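Local coordinates for protein thermostable monoacylglycerol lipase (Bacillus, PDB 4LHE) that probably hydrolyses monoacylglycerols to glycerol and a free fatty acid, as a serine hydrolase of the alpha/beta hydrolase fold, at residues H58-H61 / Y62-E66; E66-F70 / H71-A75; T103-L106 / A107-P111; A171-M174 / A175-A179; P235-I238 / E239-E243. All coordinates share one frame; numbering follows the deposited sequence.

Contact 1 (H58-H61 / Y62-E66)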
loop_
_atom_site.group_PDB
_atom_site.type_symbol
_atom_site.label_atom_id
_atom_site.label_comp_id
_atom_site.label_asym_id
_atom_site.label_seq_id
_atom_site.Cartn_x
_atom_site.Cartn_y
_atom_site.Cartn_z
ATOM N N HIS A 58 5.254 12.097 1.104
ATOM C CA HIS A 58 4.659 11.727 -0.173
ATOM C C HIS A 58 3.681 12.795 -0.660
ATOM O O HIS A 58 3.048 13.500 0.146
ATOM C CB HIS A 58 3.961 10.368 -0.054
ATOM C CG HIS A 58 4.905 9.241 0.203
ATOM N ND1 HIS A 58 5.579 9.095 1.393
ATOM C CD2 HIS A 58 5.321 8.217 -0.589
ATOM C CE1 HIS A 58 6.352 8.025 1.338
ATOM N NE2 HIS A 58 6.209 7.473 0.144
ATOM N N GLY A 59 3.563 12.928 -1.978
ATOM C CA GLY A 59 2.614 13.886 -2.529
ATOM C C GLY A 59 3.020 15.336 -2.349
ATOM O O GLY A 59 2.186 16.228 -2.446
ATOM N N THR A 60 4.300 15.571 -2.074
ATOM C CA THR A 60 4.826 16.934 -2.005
ATOM C C THR A 60 6.004 17.101 -2.975
ATOM O O THR A 60 5.828 17.573 -4.102
ATOM C CB THR A 60 5.237 17.326 -0.566
ATOM O OG1 THR A 60 6.195 16.387 -0.056
ATOM C CG2 THR A 60 4.017 17.324 0.342
ATOM N N HIS A 61 7.186 16.675 -2.542
ATOM C CA HIS A 61 8.428 16.848 -3.305
ATOM C C HIS A 61 9.395 15.747 -2.851
ATOM O O HIS A 61 9.275 15.257 -1.729
ATOM C CB HIS A 61 8.987 18.251 -3.025
ATOM C CG HIS A 61 10.171 18.626 -3.862
ATOM N ND1 HIS A 61 11.414 18.053 -3.695
ATOM C CD2 HIS A 61 10.309 19.543 -4.853
ATOM C CE1 HIS A 61 12.263 18.585 -4.559
ATOM N NE2 HIS A 61 11.617 19.493 -5.271
ATOM N N TYR A 62 10.325 15.315 -3.702
ATOM C CA TYR A 62 11.183 14.195 -3.306
ATOM C C TYR A 62 12.185 14.526 -2.188
ATOM O O TYR A 62 12.707 13.626 -1.529
ATOM C CB TYR A 62 11.882 13.539 -4.509
ATOM C CG TYR A 62 12.700 14.477 -5.368
ATOM C CD1 TYR A 62 13.874 15.039 -4.889
ATOM C CD2 TYR A 62 12.310 14.776 -6.671
ATOM C CE1 TYR A 62 14.627 15.879 -5.669
ATOM C CE2 TYR A 62 13.057 15.620 -7.460
ATOM C CZ TYR A 62 14.216 16.172 -6.951
ATOM O OH TYR A 62 14.979 17.014 -7.725
ATOM N N GLU A 63 12.441 15.814 -1.966
ATOM C CA GLU A 63 13.324 16.242 -0.877
ATOM C C GLU A 63 12.676 16.019 0.487
ATOM O O GLU A 63 13.347 15.625 1.444
ATOM C CB GLU A 63 13.693 17.712 -1.041
ATOM C CG GLU A 63 14.855 17.957 -1.982
ATOM C CD GLU A 63 14.919 19.400 -2.401
ATOM O OE1 GLU A 63 13.838 20.018 -2.496
ATOM O OE2 GLU A 63 16.034 19.920 -2.617
ATOM N N ASP A 64 11.374 16.282 0.564
ATOM C CA ASP A 64 10.581 15.939 1.738
ATOM C C ASP A 64 10.664 14.444 1.996
ATOM O O ASP A 64 10.972 14.010 3.103
ATOM C CB ASP A 64 9.119 16.343 1.522
ATOM C CG ASP A 64 8.895 17.837 1.686
ATOM O OD1 ASP A 64 9.785 18.527 2.231
ATOM O OD2 ASP A 64 7.824 18.326 1.275
ATOM N N MET A 65 10.377 13.663 0.960
ATOM C CA MET A 65 10.528 12.212 1.007
ATOM C C MET A 65 11.887 11.789 1.571
ATOM O O MET A 65 11.975 10.892 2.415
ATOM C CB MET A 65 10.376 11.661 -0.411
ATOM C CG MET A 65 10.781 10.227 -0.544
ATOM S SD MET A 65 9.372 9.175 -0.234
ATOM C CE MET A 65 9.947 7.675 -1.021
ATOM N N GLU A 66 12.943 12.457 1.119
ATOM C CA GLU A 66 14.314 12.082 1.466
ATOM C C GLU A 66 14.601 12.099 2.966
ATOM O O GLU A 66 15.348 11.258 3.469
ATOM C CB GLU A 66 15.300 13.004 0.746
ATOM C CG GLU A 66 16.738 12.752 1.126
ATOM C CD GLU A 66 17.709 13.424 0.195
ATOM O OE1 GLU A 66 17.463 14.581 -0.222
ATOM O OE2 GLU A 66 18.724 12.782 -0.115
#
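The sulfur of Met-65 lies over one face of the His-58 ring, His-61 CE1 stands above the middle of one face of the Tyr-62 ring, and the backbone N of Glu-63 meets the edge of the His-61 ring in its plane. The last of these is the N-terminal cap of helix 62-67, with His-61 as the N-cap residue. Its ND1 accepts from Glu-63 N at 3.0 Å, and the bond is nearly straight (172°). With CG anti to the backbone N (chi1 -173°), the ring turns its ND1 edge to the first turn. Glu-63 then runs alongside the ring, pointing the same way, with OE1 3.0 Å from His-61 CE1. Tyr-5 stacks on the His-61 ring, and Tyr-141 meets the Tyr-62 ring edge-to-face.

A second link spans the turn: Thr-60 OG1 donates to the anti lone pair of Asp-64 OD2 at 2.9 Å, the two side chains crossing at about a right angle. The buried carboxylate is satisfied further by the backbone, OD1 accepting from Gln-4 N and OD2 also from Tyr-5 N, which ties the helix start to the N-terminal residues. His-58, whose ND1 is bonded to Lys-56 O, presents a ring face to Met-65. Met-65 bends at chi2 and brings SD to 3.9 Å from the centroid of the His-58 ring, 26° off the normal and displaced toward the CE1-NE2 bond.

Contact 2 (E66-F70 / H71-A75)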
loop_
_atom_site.group_PDB
_atom_site.type_symbol
_atom_site.label_atom_id
_atom_site.label_comp_id
_atom_site.label_asym_id
_atom_site.label_seq_id
_atom_site.Cartn_x
_atom_site.Cartn_y
_atom_site.Cartn_z
ATOM N N GLU A 66 12.943 12.457 1.119
ATOM C CA GLU A 66 14.314 12.082 1.466
ATOM C C GLU A 66 14.601 12.099 2.966
ATOM O O GLU A 66 15.348 11.258 3.469
ATOM C CB GLU A 66 15.300 13.004 0.746
ATOM C CG GLU A 66 16.738 12.752 1.126
ATOM C CD GLU A 66 17.709 13.424 0.195
ATOM O OE1 GLU A 66 17.463 14.581 -0.222
ATOM O OE2 GLU A 66 18.724 12.782 -0.115
ATOM N N ARG A 67 14.001 13.038 3.690
ATOM C CA ARG A 67 14.306 13.162 5.120
ATOM C C ARG A 67 13.442 12.271 6.023
ATOM O O ARG A 67 13.745 12.116 7.207
ATOM C CB ARG A 67 14.271 14.634 5.576
ATOM C CG ARG A 67 12.893 15.277 5.655
ATOM C CD ARG A 67 12.888 16.536 6.547
ATOM N NE ARG A 67 13.353 17.751 5.868
ATOM C CZ ARG A 67 13.662 18.892 6.487
ATOM N NH1 ARG A 67 13.575 18.996 7.810
ATOM N NH2 ARG A 67 14.071 19.940 5.784
ATOM N N THR A 68 12.380 11.680 5.469
ATOM C CA THR A 68 11.534 10.772 6.241
ATOM C C THR A 68 12.173 9.405 6.402
ATOM O O THR A 68 12.997 8.991 5.579
ATOM C CB THR A 68 10.154 10.556 5.594
ATOM O OG1 THR A 68 10.310 9.863 4.341
ATOM C CG2 THR A 68 9.461 11.876 5.376
ATOM N N THR A 69 11.782 8.706 7.468
ATOM C CA THR A 69 12.193 7.327 7.683
ATOM C C THR A 69 10.955 6.456 7.521
ATOM O O THR A 69 9.842 6.978 7.504
ATOM C CB THR A 69 12.724 7.127 9.109
ATOM O OG1 THR A 69 11.625 7.168 10.031
ATOM C CG2 THR A 69 13.732 8.223 9.462
ATOM N N PHE A 70 11.134 5.140 7.428
ATOM C CA PHE A 70 9.976 4.236 7.418
ATOM C C PHE A 70 9.166 4.357 8.707
ATOM O O PHE A 70 7.954 4.104 8.719
ATOM C CB PHE A 70 10.370 2.778 7.111
ATOM C CG PHE A 70 10.909 2.006 8.292
ATOM C CD1 PHE A 70 10.060 1.274 9.112
ATOM C CD2 PHE A 70 12.266 1.978 8.548
ATOM C CE1 PHE A 70 10.556 0.543 10.180
ATOM C CE2 PHE A 70 12.772 1.257 9.617
ATOM C CZ PHE A 70 11.920 0.534 10.431
ATOM N N HIS A 71 9.821 4.774 9.788
ATOM C CA HIS A 71 9.095 5.049 11.028
ATOM C C HIS A 71 8.058 6.164 10.847
ATOM O O HIS A 71 6.981 6.126 11.469
ATOM C CB HIS A 71 10.064 5.369 12.175
ATOM C CG HIS A 71 10.969 4.229 12.534
ATOM N ND1 HIS A 71 10.493 2.982 12.889
ATOM C CD2 HIS A 71 12.321 4.146 12.599
ATOM C CE1 HIS A 71 11.512 2.179 13.144
ATOM N NE2 HIS A 71 12.632 2.859 12.971
ATOM N N ASP A 72 8.366 7.143 9.998
ATOM C CA ASP A 72 7.404 8.201 9.690
ATOM C C ASP A 72 6.176 7.654 8.933
ATOM O O ASP A 72 5.041 8.056 9.194
ATOM C CB ASP A 72 8.066 9.324 8.868
ATOM C CG ASP A 72 9.110 10.115 9.665
ATOM O OD1 ASP A 72 8.905 10.351 10.871
ATOM O OD2 ASP A 72 10.136 10.513 9.070
ATOM N N TRP A 73 6.425 6.749 7.989
ATOM C CA TRP A 73 5.373 6.170 7.155
ATOM C C TRP A 73 4.479 5.283 7.996
ATOM O O TRP A 73 3.245 5.342 7.883
ATOM C CB TRP A 73 5.982 5.370 5.991
ATOM C CG TRP A 73 7.004 6.164 5.210
ATOM C CD1 TRP A 73 7.040 7.524 5.046
ATOM C CD2 TRP A 73 8.138 5.643 4.502
ATOM N NE1 TRP A 73 8.134 7.875 4.282
ATOM C CE2 TRP A 73 8.822 6.738 3.939
ATOM C CE3 TRP A 73 8.640 4.356 4.292
ATOM C CZ2 TRP A 73 9.977 6.583 3.173
ATOM C CZ3 TRP A 73 9.802 4.207 3.540
ATOM C CH2 TRP A 73 10.451 5.311 2.996
ATOM N N VAL A 74 5.097 4.478 8.857
ATOM C CA VAL A 74 4.344 3.692 9.838
ATOM C C VAL A 74 3.484 4.587 10.715
ATOM O O VAL A 74 2.315 4.273 10.992
ATOM C CB VAL A 74 5.273 2.808 10.707
ATOM C CG1 VAL A 74 4.522 2.273 11.937
ATOM C CG2 VAL A 74 5.803 1.672 9.869
ATOM N N ALA A 75 4.054 5.712 11.146
ATOM C CA ALA A 75 3.304 6.640 11.972
ATOM C C ALA A 75 2.080 7.179 11.222
ATOM O O ALA A 75 1.007 7.278 11.805
ATOM C CB ALA A 75 4.188 7.767 12.470
#
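Thr-69 and Asp-72 form a capping box at the start of helix 70-87, just after the short helix 62-67 has ended. Thr-69 N donates to Asp-72 OD2 at 2.9 Å, reaching it from above the carboxylate plane, and Asp-72 N returns the bond to Thr-69 OG1 at 3.3 Å. With OG1 set between its own N and carbonyl carbon (chi1 72°), the hydroxyl faces the first turn of the helix.

The indole of Trp-73 lies beneath this cap: Thr-69 O and Phe-70 CA sit over one of its faces, and Phe-70 CB is 3.7 Å from CE3. Its NE1 gives a weak bond of 2.9 Å to Thr-68 OG1, bent to 128°, while that hydroxyl is also bonded to Met-65 O. Replacing Trp-73 by an alanine would probably uncover Phe-70 CB and the cap backbone, and deprive Thr-68 OG1 of its indole donor.

On the other flank Phe-70 and His-71 run side by side, their rings oblique at 37° with centroids 4.0 Å apart. Phe-70 reaches onward to helix 164-179, where it touches Leu-173 and Gln-176. Val-74 CG2 comes to the edge of the Phe-70 ring, near its plane, 4.3 Å from CD1.

Contact 3 (T103-L106 / A107-P111)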
loop_
_atom_site.group_PDB
_atom_site.type_symbol
_atom_site.label_atom_id
_atom_site.label_comp_id
_atom_site.label_asym_id
_atom_site.label_seq_id
_atom_site.Cartn_x
_atom_site.Cartn_y
_atom_site.Cartn_z
ATOM N N THR A 103 0.356 -2.578 5.250
ATOM C CA THR A 103 -0.862 -3.264 5.641
ATOM C C THR A 103 -0.493 -4.521 6.428
ATOM O O THR A 103 -1.057 -4.788 7.500
ATOM C CB THR A 103 -1.701 -3.640 4.404
ATOM O OG1 THR A 103 -2.241 -2.445 3.829
ATOM C CG2 THR A 103 -2.851 -4.577 4.795
ATOM N N LEU A 104 0.453 -5.289 5.889
ATOM C CA LEU A 104 0.965 -6.469 6.570
ATOM C C LEU A 104 1.534 -6.079 7.915
ATOM O O LEU A 104 1.252 -6.724 8.921
ATOM C CB LEU A 104 2.047 -7.128 5.728
ATOM C CG LEU A 104 1.540 -7.685 4.401
ATOM C CD1 LEU A 104 2.708 -7.867 3.452
ATOM C CD2 LEU A 104 0.794 -9.018 4.605
ATOM N N TYR A 105 2.318 -5.002 7.921
ATOM C CA TYR A 105 2.971 -4.506 9.134
ATOM C C TYR A 105 1.953 -4.243 10.225
ATOM O O TYR A 105 2.120 -4.689 11.362
ATOM C CB TYR A 105 3.718 -3.207 8.812
ATOM C CG TYR A 105 4.551 -2.641 9.943
ATOM C CD1 TYR A 105 5.902 -2.933 10.034
ATOM C CD2 TYR A 105 3.997 -1.796 10.904
ATOM C CE1 TYR A 105 6.685 -2.413 11.053
ATOM C CE2 TYR A 105 4.772 -1.275 11.932
ATOM C CZ TYR A 105 6.119 -1.586 11.991
ATOM O OH TYR A 105 6.917 -1.081 12.996
ATOM N N LEU A 106 0.891 -3.524 9.867
ATOM C CA LEU A 106 -0.133 -3.122 10.820
ATOM C C LEU A 106 -0.893 -4.323 11.366
ATOM O O LEU A 106 -1.274 -4.346 12.542
ATOM C CB LEU A 106 -1.098 -2.149 10.153
ATOM C CG LEU A 106 -1.466 -0.901 10.936
ATOM C CD1 LEU A 106 -0.308 0.067 10.930
ATOM C CD2 LEU A 106 -2.703 -0.262 10.327
ATOM N N ALA A 107 -1.115 -5.321 10.514
ATOM C CA ALA A 107 -1.796 -6.535 10.944
ATOM C C ALA A 107 -0.932 -7.264 11.988
ATOM O O ALA A 107 -1.451 -7.824 12.961
ATOM C CB ALA A 107 -2.100 -7.438 9.736
ATOM N N GLU A 108 0.388 -7.238 11.783
ATOM C CA GLU A 108 1.341 -7.812 12.741
ATOM C C GLU A 108 1.297 -7.145 14.118
ATOM O O GLU A 108 1.604 -7.778 15.135
ATOM C CB GLU A 108 2.768 -7.742 12.176
ATOM C CG GLU A 108 2.974 -8.636 10.975
ATOM C CD GLU A 108 4.203 -8.296 10.183
ATOM O OE1 GLU A 108 4.927 -7.365 10.571
ATOM O OE2 GLU A 108 4.462 -8.974 9.176
ATOM N N HIS A 109 0.925 -5.870 14.156
ATOM C CA HIS A 109 0.937 -5.118 15.404
ATOM C C HIS A 109 -0.439 -4.985 16.052
ATOM O O HIS A 109 -0.537 -4.678 17.247
ATOM C CB HIS A 109 1.561 -3.734 15.188
ATOM C CG HIS A 109 3.046 -3.761 15.011
ATOM N ND1 HIS A 109 3.668 -4.494 14.024
ATOM C CD2 HIS A 109 4.037 -3.134 15.693
ATOM C CE1 HIS A 109 4.976 -4.325 14.106
ATOM N NE2 HIS A 109 5.225 -3.504 15.113
ATOM N N HIS A 110 -1.495 -5.210 15.272
ATOM C CA HIS A 110 -2.867 -5.121 15.776
ATOM C C HIS A 110 -3.751 -6.288 15.274
ATOM O O HIS A 110 -4.464 -6.138 14.275
ATOM C CB HIS A 110 -3.549 -3.809 15.317
ATOM C CG HIS A 110 -2.809 -2.546 15.658
ATOM N ND1 HIS A 110 -2.933 -1.914 16.879
ATOM C CD2 HIS A 110 -1.997 -1.757 14.910
ATOM C CE1 HIS A 110 -2.194 -0.815 16.883
ATOM N NE2 HIS A 110 -1.615 -0.698 15.700
ATOM N N PRO A 111 -3.713 -7.456 15.939
ATOM C CA PRO A 111 -4.690 -8.465 15.484
ATOM C C PRO A 111 -6.181 -8.215 15.822
ATOM O O PRO A 111 -7.010 -9.103 15.613
ATOM C CB PRO A 111 -4.172 -9.775 16.104
ATOM C CG PRO A 111 -3.096 -9.375 17.082
ATOM C CD PRO A 111 -2.548 -8.073 16.597
#
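The CB of Tyr-105 points away from segment 107-111, but CG is anti to the backbone N (chi1 -175°) and the ring runs forward along the helix, face to face with the imidazole of His-109. CD2 comes within 4.1 Å of His-109 ND1. Beyond it CE2 lies over the imidazole face, and CZ is 3.6 Å from His-109 CE1. The terminal OH ends 3.6 Å from His-109 NE2. The two rings make an offset stack, centroids 4.3 Å apart and planes 16° from parallel. His-109 ND1 also donates to Tyr-105 O at 3.1 Å, in a bond bent to 135° with the oxygen out of the imidazole plane.

All this happens on helix 98-109, the connection of the beta-alpha-beta unit between strands 90-96 and 115-119, which follows the probable nucleophile elbow. Swapping Tyr-105 for a serine would probably strip the His-109 ring of its stacking partner, and with it the packing against Val-74 and Gln-176 of the adjoining helices.

At the C-terminal end Leu-106 O accepts twice, from His-110 N at 2.9 Å and from His-109 N at 3.1 Å, the latter well above the carbonyl plane. His-110, whose NE2 is bonded to Glu-78 OE1, turns its ring edge to that oxygen and brings CD2 to 4.1 Å from Leu-106 CG.

Contact 4 (A171-M174 / A175-A179)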
loop_
_atom_site.group_PDB
_atom_site.type_symbol
_atom_site.label_atom_id
_atom_site.label_comp_id
_atom_site.label_asym_id
_atom_site.label_seq_id
_atom_site.Cartn_x
_atom_site.Cartn_y
_atom_site.Cartn_z
ATOM N N ALA A 171 13.817 -0.974 2.349
ATOM C CA ALA A 171 14.375 -2.314 2.506
ATOM C C ALA A 171 14.284 -2.747 3.966
ATOM O O ALA A 171 14.021 -3.917 4.265
ATOM C CB ALA A 171 15.820 -2.341 2.028
ATOM N N ARG A 172 14.505 -1.803 4.877
ATOM C CA ARG A 172 14.381 -2.076 6.308
ATOM C C ARG A 172 12.950 -2.392 6.735
ATOM O O ARG A 172 12.722 -3.279 7.557
ATOM C CB ARG A 172 14.915 -0.910 7.129
ATOM C CG ARG A 172 16.431 -0.781 7.090
ATOM C CD ARG A 172 16.950 -0.150 8.369
ATOM N NE ARG A 172 16.702 1.281 8.414
ATOM C CZ ARG A 172 16.583 1.985 9.535
ATOM N NH1 ARG A 172 16.663 1.382 10.711
ATOM N NH2 ARG A 172 16.365 3.293 9.475
ATOM N N LEU A 173 11.998 -1.637 6.196
ATOM C CA LEU A 173 10.581 -1.911 6.419
ATOM C C LEU A 173 10.192 -3.303 5.922
ATOM O O LEU A 173 9.471 -4.021 6.614
ATOM C CB LEU A 173 9.724 -0.841 5.731
ATOM C CG LEU A 173 8.206 -1.015 5.790
ATOM C CD1 LEU A 173 7.769 -1.105 7.216
ATOM C CD2 LEU A 173 7.509 0.136 5.086
ATOM N N MET A 174 10.655 -3.691 4.737
ATOM C CA MET A 174 10.308 -5.012 4.206
ATOM C C MET A 174 10.873 -6.137 5.091
ATOM O O MET A 174 10.242 -7.186 5.257
ATOM C CB MET A 174 10.776 -5.176 2.756
ATOM C CG MET A 174 10.142 -4.203 1.758
ATOM S SD MET A 174 10.636 -4.631 0.082
ATOM C CE MET A 174 10.225 -3.154 -0.823
ATOM N N ALA A 175 12.046 -5.898 5.675
ATOM C CA ALA A 175 12.713 -6.899 6.509
ATOM C C ALA A 175 11.948 -7.133 7.796
ATOM O O ALA A 175 11.671 -8.273 8.160
ATOM C CB ALA A 175 14.149 -6.466 6.819
ATOM N N GLN A 176 11.638 -6.050 8.501
ATOM C CA GLN A 176 10.905 -6.135 9.755
ATOM C C GLN A 176 9.502 -6.703 9.501
ATOM O O GLN A 176 8.914 -7.324 10.394
ATOM C CB GLN A 176 10.829 -4.745 10.419
ATOM C CG GLN A 176 10.833 -4.751 11.950
ATOM C CD GLN A 176 10.257 -3.467 12.562
ATOM O OE1 GLN A 176 9.276 -3.508 13.320
ATOM N NE2 GLN A 176 10.869 -2.327 12.244
ATOM N N THR A 177 8.977 -6.514 8.284
ATOM C CA THR A 177 7.622 -6.989 7.944
ATOM C C THR A 177 7.605 -8.471 7.590
ATOM O O THR A 177 6.813 -9.239 8.130
ATOM C CB THR A 177 6.996 -6.197 6.764
ATOM O OG1 THR A 177 6.906 -4.808 7.106
ATOM C CG2 THR A 177 5.606 -6.720 6.441
ATOM N N LYS A 178 8.478 -8.870 6.678
ATOM C CA LYS A 178 8.573 -10.268 6.284
ATOM C C LYS A 178 8.909 -11.168 7.478
ATOM O O LYS A 178 8.348 -12.255 7.630
ATOM C CB LYS A 178 9.643 -10.416 5.213
ATOM C CG LYS A 178 9.882 -11.840 4.770
ATOM C CD LYS A 178 11.073 -11.851 3.837
ATOM C CE LYS A 178 11.268 -13.193 3.168
ATOM N NZ LYS A 178 12.044 -13.014 1.904
ATOM N N ALA A 179 9.817 -10.698 8.328
ATOM C CA ALA A 179 10.232 -11.452 9.509
ATOM C C ALA A 179 9.050 -11.791 10.411
ATOM O O ALA A 179 9.011 -12.861 11.034
ATOM C CB ALA A 179 11.286 -10.669 10.291
#
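Two first torsions bring Leu-173 and Thr-177 together. In Thr-177, OG1 is anti to the carbonyl carbon (chi1 -60°), which folds the hydroxyl back onto the preceding turn; in Leu-173, CG lies opposite the backbone N (chi1 177°), and the side chain runs alongside the threonine, pointing the same way. The hydroxyl donates to Leu-173 O at 2.7 Å, and Thr-177 N donates to the same oxygen at 3.0 Å. The two donors come from opposite faces of the carbonyl plane, so the oxygen is gripped on both sides and the rotation of the threonine is fixed. Leu-173 CD1 is 3.8 Å from Thr-177 OG1, putting a methyl beside the polar group, and Thr-177 CG2 is left to face helix 98-109, where this residue touches Thr-101, Tyr-105 and Glu-108.

The turn belongs to helix 164-179, which comes between strands 115-119 and 188-193 of the alpha/beta hydrolase fold and packs against helix 98-109. Met-174 leaves the helix extended, touching Ala-122 and Ile-125, and its side chain comes near the probable catalytic triad without touching it.

Regular i to i+4 bonds continue the helix on either side of the shared oxygen. Gln-176 N reaches Arg-172 O at 3.1 Å, and Lys-178 N reaches Met-174 O at 2.8 Å. The latter carbonyl also has Lys-178 CB 3.3 Å away.

Contact 5 (P235-I238 / E239-E243)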
loop_
_atom_site.group_PDB
_atom_site.type_symbol
_atom_site.label_atom_id
_atom_site.label_comp_id
_atom_site.label_asym_id
_atom_site.label_seq_id
_atom_site.Cartn_x
_atom_site.Cartn_y
_atom_site.Cartn_z
ATOM N N PRO A 235 -11.988 -2.506 -11.426
ATOM C CA PRO A 235 -13.324 -2.901 -10.952
ATOM C C PRO A 235 -13.336 -4.284 -10.282
ATOM O O PRO A 235 -14.078 -4.503 -9.312
ATOM C CB PRO A 235 -14.159 -2.926 -12.238
ATOM C CG PRO A 235 -13.371 -2.115 -13.240
ATOM C CD PRO A 235 -11.948 -2.353 -12.896
ATOM N N MET A 236 -12.516 -5.205 -10.778
ATOM C CA MET A 236 -12.392 -6.519 -10.163
ATOM C C MET A 236 -11.830 -6.425 -8.724
ATOM O O MET A 236 -12.338 -7.065 -7.797
ATOM C CB MET A 236 -11.533 -7.429 -11.049
ATOM C CG MET A 236 -11.174 -8.746 -10.398
ATOM S SD MET A 236 -10.344 -9.927 -11.480
ATOM C CE MET A 236 -10.477 -11.397 -10.450
ATOM N N ILE A 237 -10.806 -5.607 -8.530
ATOM C CA ILE A 237 -10.289 -5.370 -7.180
ATOM C C ILE A 237 -11.347 -4.815 -6.236
ATOM O O ILE A 237 -11.453 -5.243 -5.082
ATOM C CB ILE A 237 -9.098 -4.392 -7.197
ATOM C CG1 ILE A 237 -7.947 -4.971 -8.027
ATOM C CG2 ILE A 237 -8.628 -4.091 -5.764
ATOM C CD1 ILE A 237 -6.773 -3.962 -8.230
ATOM N N ILE A 238 -12.124 -3.851 -6.721
ATOM C CA ILE A 238 -13.157 -3.236 -5.908
ATOM C C ILE A 238 -14.271 -4.235 -5.543
ATOM O O ILE A 238 -14.676 -4.324 -4.381
ATOM C CB ILE A 238 -13.730 -1.971 -6.598
ATOM C CG1 ILE A 238 -12.731 -0.800 -6.491
ATOM C CG2 ILE A 238 -15.075 -1.592 -5.989
ATOM C CD1 ILE A 238 -12.987 0.373 -7.473
ATOM N N GLU A 239 -14.747 -4.986 -6.530
ATOM C CA GLU A 239 -15.869 -5.913 -6.351
ATOM C C GLU A 239 -15.488 -7.119 -5.474
ATOM O O GLU A 239 -16.267 -7.547 -4.613
ATOM C CB GLU A 239 -16.395 -6.342 -7.742
ATOM C CG GLU A 239 -17.397 -7.490 -7.777
ATOM C CD GLU A 239 -17.875 -7.816 -9.206
ATOM O OE1 GLU A 239 -17.254 -7.324 -10.187
ATOM O OE2 GLU A 239 -18.879 -8.559 -9.341
ATOM N N ARG A 240 -14.278 -7.648 -5.661
ATOM C CA ARG A 240 -13.811 -8.753 -4.826
ATOM C C ARG A 240 -13.517 -8.319 -3.389
ATOM O O ARG A 240 -13.708 -9.097 -2.454
ATOM C CB ARG A 240 -12.579 -9.427 -5.443
ATOM C CG ARG A 240 -12.888 -10.277 -6.659
ATOM C CD ARG A 240 -13.456 -11.648 -6.269
ATOM N NE ARG A 240 -12.798 -12.710 -7.029
ATOM C CZ ARG A 240 -12.066 -13.670 -6.478
ATOM N NH1 ARG A 240 -11.917 -13.711 -5.158
ATOM N NH2 ARG A 240 -11.487 -14.586 -7.241
ATOM N N SER A 241 -13.044 -7.087 -3.211
ATOM C CA SER A 241 -12.781 -6.585 -1.870
ATOM C C SER A 241 -14.086 -6.370 -1.090
ATOM O O SER A 241 -14.177 -6.702 0.098
ATOM C CB SER A 241 -11.955 -5.287 -1.931
ATOM O OG SER A 241 -10.708 -5.504 -2.580
ATOM N N LEU A 242 -15.075 -5.782 -1.753
ATOM C CA LEU A 242 -16.393 -5.545 -1.156
ATOM C C LEU A 242 -17.024 -6.849 -0.687
ATOM O O LEU A 242 -17.627 -6.908 0.385
ATOM C CB LEU A 242 -17.301 -4.854 -2.184
ATOM C CG LEU A 242 -16.988 -3.358 -2.279
ATOM C CD1 LEU A 242 -17.808 -2.621 -3.305
ATOM C CD2 LEU A 242 -17.206 -2.727 -0.915
ATOM N N GLU A 243 -16.891 -7.887 -1.513
ATOM C CA GLU A 243 -17.349 -9.234 -1.181
ATOM C C GLU A 243 -16.562 -9.749 0.035
ATOM O O GLU A 243 -17.154 -10.289 0.979
ATOM C CB GLU A 243 -17.170 -10.134 -2.414
ATOM C CG GLU A 243 -17.396 -11.617 -2.192
ATOM C CD GLU A 243 -16.877 -12.487 -3.338
ATOM O OE1 GLU A 243 -16.607 -13.679 -3.080
ATOM O OE2 GLU A 243 -16.743 -11.995 -4.488
#
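Ile-237 O is gripped by two donors of one residue, Ser-241. The hydroxyl OG gives the shorter bond, 2.6 Å to Ile-237 O, and Ser-241 N adds the ordinary helical one to the same oxygen at 3.1 Å. They arrive from opposite faces of the carbonyl plane. What makes this possible is the serine torsion: OG stands anti to its carbonyl carbon (chi1 -60°), which aims it back down the helix axis and satisfies a buried hydroxyl within a single turn.

This turn lies in helix 234-247, the last helix of the alpha/beta hydrolase fold here, laid against strands 188-193 and 216-221 with helix 37-45 at its flank. Ile-237 faces the sheet, touching Phe-191 and Leu-221. Ile-238 and Leu-242 meet the neighbouring helix instead; they lie side by side, pointing the same way, with Ile-238 CG2 4.0 Å from Leu-242 CD1. Leu-242 also folds over the carbonyl it is bonded to, its CG 3.3 Å from Ile-238 O.

On a further side, Met-236 stretches out while Arg-240 bends at chi2 and chi3. The methionine methyl approaches the guanidinium obliquely, CE lying 4.3 Å from NE of Arg-240, whose NH1 has a long, weak ion pair with Glu-217 OE1.

Contacts 1 to 4 form a connected cluster with contact 2 touching each of the others, whereas contact 5 touches none of them and lies on the opposite side of the chain's centre from contacts 1, 2 and 4, its centre about 31 Å from that of contact 1. Contacts 1 and 2 share Glu-66 and meet where His-58 CE1 lies 3.4 Å from Trp-73 NE1. Contact 2 packs on contact 3 through Val-74 CG1 and Tyr-105 CE2, 3.6 Å apart, and on contact 4 through Phe-70 and Leu-173. Contacts 3 and 4 touch directly. Thr-103 of contact 3 touches the probable nucleophile elbow, and Met-174 of contact 4 lies near, without touching, the likely triad of Ser-97, His-226 and Asp-196.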